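Local coordinates for protein arginase (Glaciozyma antarctica, PDB 5YNL) that probably hydrolyses arginine to ornithine and urea, as a cold-adapted member of the arginase family from a psychrophilic yeast, at residues A[147-161]-A[322-334]. Numbering follows the deposited sequence. Where two conformers were deposited one is given.
Sequences LTVTLGGDHSLAMGT and NLLVSLDIMEINP
Thr148 and Thr150 of strand 147-152 pair in parallel with strand 324-330, Thr148 N bonding Val325 O and Leu327 N bonding Thr148 O. Thr150 N to Leu327 O and Ile329 N to Thr150 O, both 2.7 Å, continue the pairing; Gly152 N to Ile329 O carries it on, and Glu331 N reaches Gly153 O beyond the strand ends.

On the face bearing Thr148, Thr150 and Asp328, Thr161 reaches in from helix 158-168. With its OG1 anti to the backbone N (chi1 -159°), it donates to Asp328 OD1 at 2.5 Å, on the syn side but 33° out of the carboxylate plane. A water lies within hydrogen-bonding distance of Asp328 OD1 (2.7 Å), Thr148 O and Thr150 OG1.

Met330, bent at chi2, lays SD 3.8 Å from Gly152 CA and carries CE to 4.0 Å from Leu157 CB; its CG meets His155 CD2 obliquely. His155 ND1 and NE2 bond Asp178 and Ser284, while Glu331 OE2 turns to His195. His155 belongs to the GGDHS motif, which supplies a manganese ligand in relatives, consistent with a metal-site edge here.

On the other, apolar face, Leu151 CD2 packs alongside Ile329 CB (3.9 Å), and Val149 CG1 meets Leu327 CD2; Leu151 also touches Pro78 and Ile82 of helix 77-83.

The Thr161 bond thus restrains the Asp328 carboxylate's rotation, tying helix 158-168 to strand 324-330.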
loop_
_atom_site.group_PDB
_atom_site.type_symbol
_atom_site.label_atom_id
_atom_site.label_comp_id
_atom_site.label_asym_id
_atom_site.label_seq_id
_atom_site.Cartn_x
_atom_site.Cartn_y
_atom_site.Cartn_z
ATOM N N LEU A 147 3.961 -9.407 -9.201
ATOM C CA LEU A 147 3.337 -8.237 -8.593
ATOM C C LEU A 147 2.797 -8.762 -7.267
ATOM O O LEU A 147 1.943 -9.637 -7.276
ATOM C CB LEU A 147 2.199 -7.720 -9.481
ATOM C CG LEU A 147 1.729 -6.266 -9.353
ATOM C CD1 LEU A 147 0.830 -5.931 -10.526
ATOM C CD2 LEU A 147 1.002 -6.044 -8.028
ATOM N N THR A 148 3.321 -8.286 -6.139
ATOM C CA THR A 148 2.918 -8.819 -4.831
ATOM C C THR A 148 1.676 -8.101 -4.297
ATOM O O THR A 148 1.714 -6.898 -3.981
ATOM C CB THR A 148 4.036 -8.686 -3.805
ATOM O OG1 THR A 148 5.269 -9.112 -4.404
ATOM C CG2 THR A 148 3.726 -9.511 -2.561
ATOM N N VAL A 149 0.577 -8.838 -4.208
ATOM C CA VAL A 149 -0.655 -8.308 -3.642
ATOM C C VAL A 149 -0.674 -8.656 -2.156
ATOM O O VAL A 149 -0.856 -9.824 -1.798
ATOM C CB VAL A 149 -1.914 -8.895 -4.347
ATOM C CG1 VAL A 149 -3.195 -8.312 -3.755
ATOM C CG2 VAL A 149 -1.859 -8.638 -5.864
ATOM N N THR A 150 -0.464 -7.666 -1.286
ATOM C CA THR A 150 -0.564 -7.939 0.147
ATOM C C THR A 150 -1.959 -7.617 0.650
ATOM O O THR A 150 -2.438 -6.461 0.557
ATOM C CB THR A 150 0.476 -7.218 1.008
ATOM O OG1 THR A 150 1.773 -7.353 0.418
ATOM C CG2 THR A 150 0.505 -7.836 2.397
ATOM N N LEU A 151 -2.611 -8.663 1.161
ATOM C CA LEU A 151 -3.952 -8.558 1.696
ATOM C C LEU A 151 -3.797 -8.424 3.186
ATOM O O LEU A 151 -3.389 -9.371 3.874
ATOM C CB LEU A 151 -4.779 -9.796 1.353
ATOM C CG LEU A 151 -5.002 -9.961 -0.146
ATOM C CD1 LEU A 151 -5.952 -11.127 -0.442
ATOM C CD2 LEU A 151 -5.510 -8.643 -0.760
ATOM N N GLY A 152 -4.117 -7.247 3.701
ATOM C CA GLY A 152 -3.840 -7.030 5.094
ATOM C C GLY A 152 -4.994 -6.837 6.051
ATOM O O GLY A 152 -6.174 -6.606 5.694
ATOM N N GLY A 153 -4.613 -6.989 7.309
ATOM C CA GLY A 153 -5.256 -6.275 8.369
ATOM C C GLY A 153 -4.576 -4.916 8.378
ATOM O O GLY A 153 -4.723 -4.111 7.453
ATOM N N ASP A 154 -3.777 -4.699 9.411
ATOM C CA ASP A 154 -3.327 -3.378 9.799
ATOM C C ASP A 154 -2.371 -2.728 8.807
ATOM O O ASP A 154 -1.587 -3.405 8.159
ATOM C CB ASP A 154 -2.653 -3.484 11.154
ATOM C CG ASP A 154 -2.470 -2.161 11.792
ATOM O OD1 ASP A 154 -3.425 -1.720 12.463
ATOM O OD2 ASP A 154 -1.388 -1.554 11.605
ATOM N N HIS A 155 -2.436 -1.408 8.693
ATOM C CA HIS A 155 -1.541 -0.698 7.791
ATOM C C HIS A 155 -0.070 -0.671 8.281
ATOM O O HIS A 155 0.848 -0.500 7.477
ATOM C CB HIS A 155 -2.078 0.701 7.444
ATOM C CG HIS A 155 -1.691 1.174 6.069
ATOM N ND1 HIS A 155 -2.171 2.341 5.514
ATOM C CD2 HIS A 155 -0.859 0.631 5.148
ATOM C CE1 HIS A 155 -1.672 2.487 4.297
ATOM N NE2 HIS A 155 -0.868 1.467 4.057
ATOM N N SER A 156 0.160 -0.889 9.576
ATOM C CA SER A 156 1.538 -1.001 10.070
ATOM C C SER A 156 2.301 -2.107 9.344
ATOM O O SER A 156 3.541 -2.095 9.301
ATOM C CB SER A 156 1.599 -1.206 11.594
ATOM O OG SER A 156 0.906 -2.379 12.021
ATOM N N LEU A 157 1.555 -3.058 8.774
ATOM C CA LEU A 157 2.131 -4.139 7.972
ATOM C C LEU A 157 2.872 -3.589 6.743
ATOM O O LEU A 157 3.697 -4.306 6.137
ATOM C CB LEU A 157 1.049 -5.110 7.516
ATOM C CG LEU A 157 0.574 -6.225 8.438
ATOM C CD1 LEU A 157 0.877 -5.947 9.915
ATOM C CD2 LEU A 157 -0.911 -6.443 8.228
ATOM N N ALA A 158 2.580 -2.331 6.384
ATOM C CA ALA A 158 3.332 -1.664 5.316
ATOM C C ALA A 158 4.832 -1.511 5.625
ATOM O O ALA A 158 5.631 -1.272 4.724
ATOM C CB ALA A 158 2.718 -0.337 4.926
ATOM N N MET A 159 5.200 -1.639 6.893
ATOM C CA MET A 159 6.594 -1.736 7.252
ATOM C C MET A 159 7.219 -2.901 6.497
ATOM O O MET A 159 8.301 -2.775 5.918
ATOM C CB MET A 159 6.739 -1.933 8.762
ATOM C CG MET A 159 6.925 -0.630 9.525
ATOM S SD MET A 159 7.356 -0.846 11.266
ATOM C CE MET A 159 5.799 -1.496 11.899
ATOM N N GLY A 160 6.523 -4.033 6.477
ATOM C CA GLY A 160 7.044 -5.208 5.804
ATOM C C GLY A 160 6.936 -5.119 4.294
ATOM O O GLY A 160 7.931 -5.292 3.572
ATOM N N THR A 161 5.722 -4.847 3.826
ATOM C CA THR A 161 5.418 -4.777 2.403
ATOM C C THR A 161 6.348 -3.801 1.654
ATOM O O THR A 161 6.836 -4.102 0.552
ATOM C CB THR A 161 3.917 -4.405 2.204
ATOM O OG1 THR A 161 3.460 -4.790 0.905
ATOM C CG2 THR A 161 3.725 -2.955 2.352
ATOM N N ASN A 322 1.428 1.038 -16.133
ATOM C CA ASN A 322 2.265 -0.177 -16.179
ATOM C C ASN A 322 3.434 -0.211 -15.181
ATOM O O ASN A 322 4.264 -1.117 -15.234
ATOM C CB ASN A 322 2.771 -0.482 -17.604
ATOM C CG ASN A 322 1.665 -0.896 -18.540
ATOM O OD1 ASN A 322 0.809 -1.713 -18.183
ATOM N ND2 ASN A 322 1.669 -0.335 -19.754
ATOM N N LEU A 323 3.483 0.758 -14.266
ATOM C CA LEU A 323 4.615 0.876 -13.335
ATOM C C LEU A 323 4.407 0.109 -12.018
ATOM O O LEU A 323 5.338 -0.053 -11.227
ATOM C CB LEU A 323 4.937 2.350 -13.059
ATOM C CG LEU A 323 5.172 3.208 -14.319
ATOM C CD1 LEU A 323 4.987 4.696 -14.026
ATOM C CD2 LEU A 323 6.546 2.960 -14.913
ATOM N N LEU A 324 3.188 -0.367 -11.779
ATOM C CA LEU A 324 2.878 -1.009 -10.498
ATOM C C LEU A 324 3.598 -2.365 -10.297
ATOM O O LEU A 324 3.487 -3.269 -11.122
ATOM C CB LEU A 324 1.369 -1.188 -10.370
ATOM C CG LEU A 324 0.850 -1.828 -9.083
ATOM C CD1 LEU A 324 0.819 -0.791 -7.952
ATOM C CD2 LEU A 324 -0.547 -2.429 -9.329
ATOM N N VAL A 325 4.328 -2.501 -9.196
ATOM C CA VAL A 325 4.919 -3.793 -8.862
ATOM C C VAL A 325 4.362 -4.363 -7.558
ATOM O O VAL A 325 4.369 -5.574 -7.363
ATOM C CB VAL A 325 6.449 -3.727 -8.772
ATOM C CG1 VAL A 325 7.060 -3.421 -10.147
ATOM C CG2 VAL A 325 6.874 -2.678 -7.737
ATOM N N SER A 326 3.864 -3.498 -6.679
ATOM C CA SER A 326 3.305 -3.942 -5.407
ATOM C C SER A 326 2.041 -3.212 -5.021
ATOM O O SER A 326 1.944 -1.985 -5.164
ATOM C CB SER A 326 4.314 -3.804 -4.274
ATOM O OG SER A 326 5.145 -4.936 -4.218
ATOM N N LEU A 327 1.092 -3.988 -4.513
ATOM C CA LEU A 327 -0.218 -3.508 -4.107
ATOM C C LEU A 327 -0.545 -4.047 -2.720
ATOM O O LEU A 327 -0.551 -5.279 -2.515
ATOM C CB LEU A 327 -1.268 -4.036 -5.089
ATOM C CG LEU A 327 -2.746 -3.875 -4.729
ATOM C CD1 LEU A 327 -3.115 -2.392 -4.677
ATOM C CD2 LEU A 327 -3.583 -4.617 -5.731
ATOM N N ASP A 328 -0.803 -3.144 -1.774
ATOM C CA ASP A 328 -1.368 -3.548 -0.496
ATOM C C ASP A 328 -2.857 -3.191 -0.476
ATOM O O ASP A 328 -3.243 -2.080 -0.883
ATOM C CB ASP A 328 -0.732 -2.801 0.672
ATOM C CG ASP A 328 0.773 -2.797 0.640
ATOM O OD1 ASP A 328 1.404 -3.680 0.010
ATOM O OD2 ASP A 328 1.321 -1.884 1.293
ATOM N N ILE A 329 -3.681 -4.106 0.018
ATOM C CA ILE A 329 -5.077 -3.796 0.272
ATOM C C ILE A 329 -5.263 -4.039 1.770
ATOM O O ILE A 329 -5.370 -5.203 2.207
ATOM C CB ILE A 329 -6.019 -4.736 -0.503
ATOM C CG1 ILE A 329 -5.701 -4.735 -2.000
ATOM C CG2 ILE A 329 -7.496 -4.397 -0.205
ATOM C CD1 ILE A 329 -6.250 -3.545 -2.781
ATOM N N MET A 330 -5.287 -2.971 2.564
ATOM C CA MET A 330 -5.194 -3.129 4.008
ATOM C C MET A 330 -6.524 -2.868 4.730
ATOM O O MET A 330 -7.444 -2.261 4.167
ATOM C CB MET A 330 -4.108 -2.187 4.539
ATOM C CG MET A 330 -2.720 -2.383 3.920
ATOM S SD MET A 330 -1.829 -3.887 4.406
ATOM C CE MET A 330 -0.140 -3.393 4.058
ATOM N N GLU A 331 -6.615 -3.320 5.976
ATOM C CA GLU A 331 -7.779 -3.060 6.824
ATOM C C GLU A 331 -9.126 -3.393 6.178
ATOM O O GLU A 331 -10.096 -2.649 6.308
ATOM C CB GLU A 331 -7.750 -1.631 7.378
ATOM C CG GLU A 331 -6.593 -1.396 8.349
ATOM C CD GLU A 331 -6.685 -0.074 9.108
ATOM O OE1 GLU A 331 -7.810 0.323 9.521
ATOM O OE2 GLU A 331 -5.616 0.556 9.304
ATOM N N ILE A 332 -9.166 -4.543 5.510
ATOM C CA ILE A 332 -10.331 -4.996 4.759
ATOM C C ILE A 332 -11.571 -5.183 5.647
ATOM O O ILE A 332 -12.648 -4.693 5.309
ATOM C CB ILE A 332 -10.000 -6.288 3.976
ATOM C CG1 ILE A 332 -9.025 -5.980 2.835
ATOM C CG2 ILE A 332 -11.265 -6.948 3.446
ATOM C CD1 ILE A 332 -8.139 -7.144 2.454
ATOM N N ASN A 333 -11.413 -5.881 6.770
ATOM C CA ASN A 333 -12.472 -6.057 7.781
ATOM C C ASN A 333 -13.848 -6.528 7.294
ATOM O O ASN A 333 -14.662 -5.721 6.860
ATOM C CB ASN A 333 -12.601 -4.814 8.672
ATOM C CG ASN A 333 -11.805 -4.945 9.956
ATOM O OD1 ASN A 333 -11.803 -6.003 10.592
ATOM N ND2 ASN A 333 -11.111 -3.875 10.336
ATOM N N PRO A 334 -14.123 -7.833 7.459
ATOM C CA PRO A 334 -15.196 -8.634 6.847
ATOM C C PRO A 334 -16.603 -8.076 7.010
ATOM O O PRO A 334 -17.522 -8.893 7.046
ATOM C CB PRO A 334 -15.096 -9.975 7.587
ATOM C CG PRO A 334 -14.448 -9.651 8.896
ATOM C CD PRO A 334 -13.465 -8.555 8.562
HETATM O O HOH W 1 2.551 -5.737 -1.332
HETATM O O HOH W 2 6.637 -7.095 -6.368
#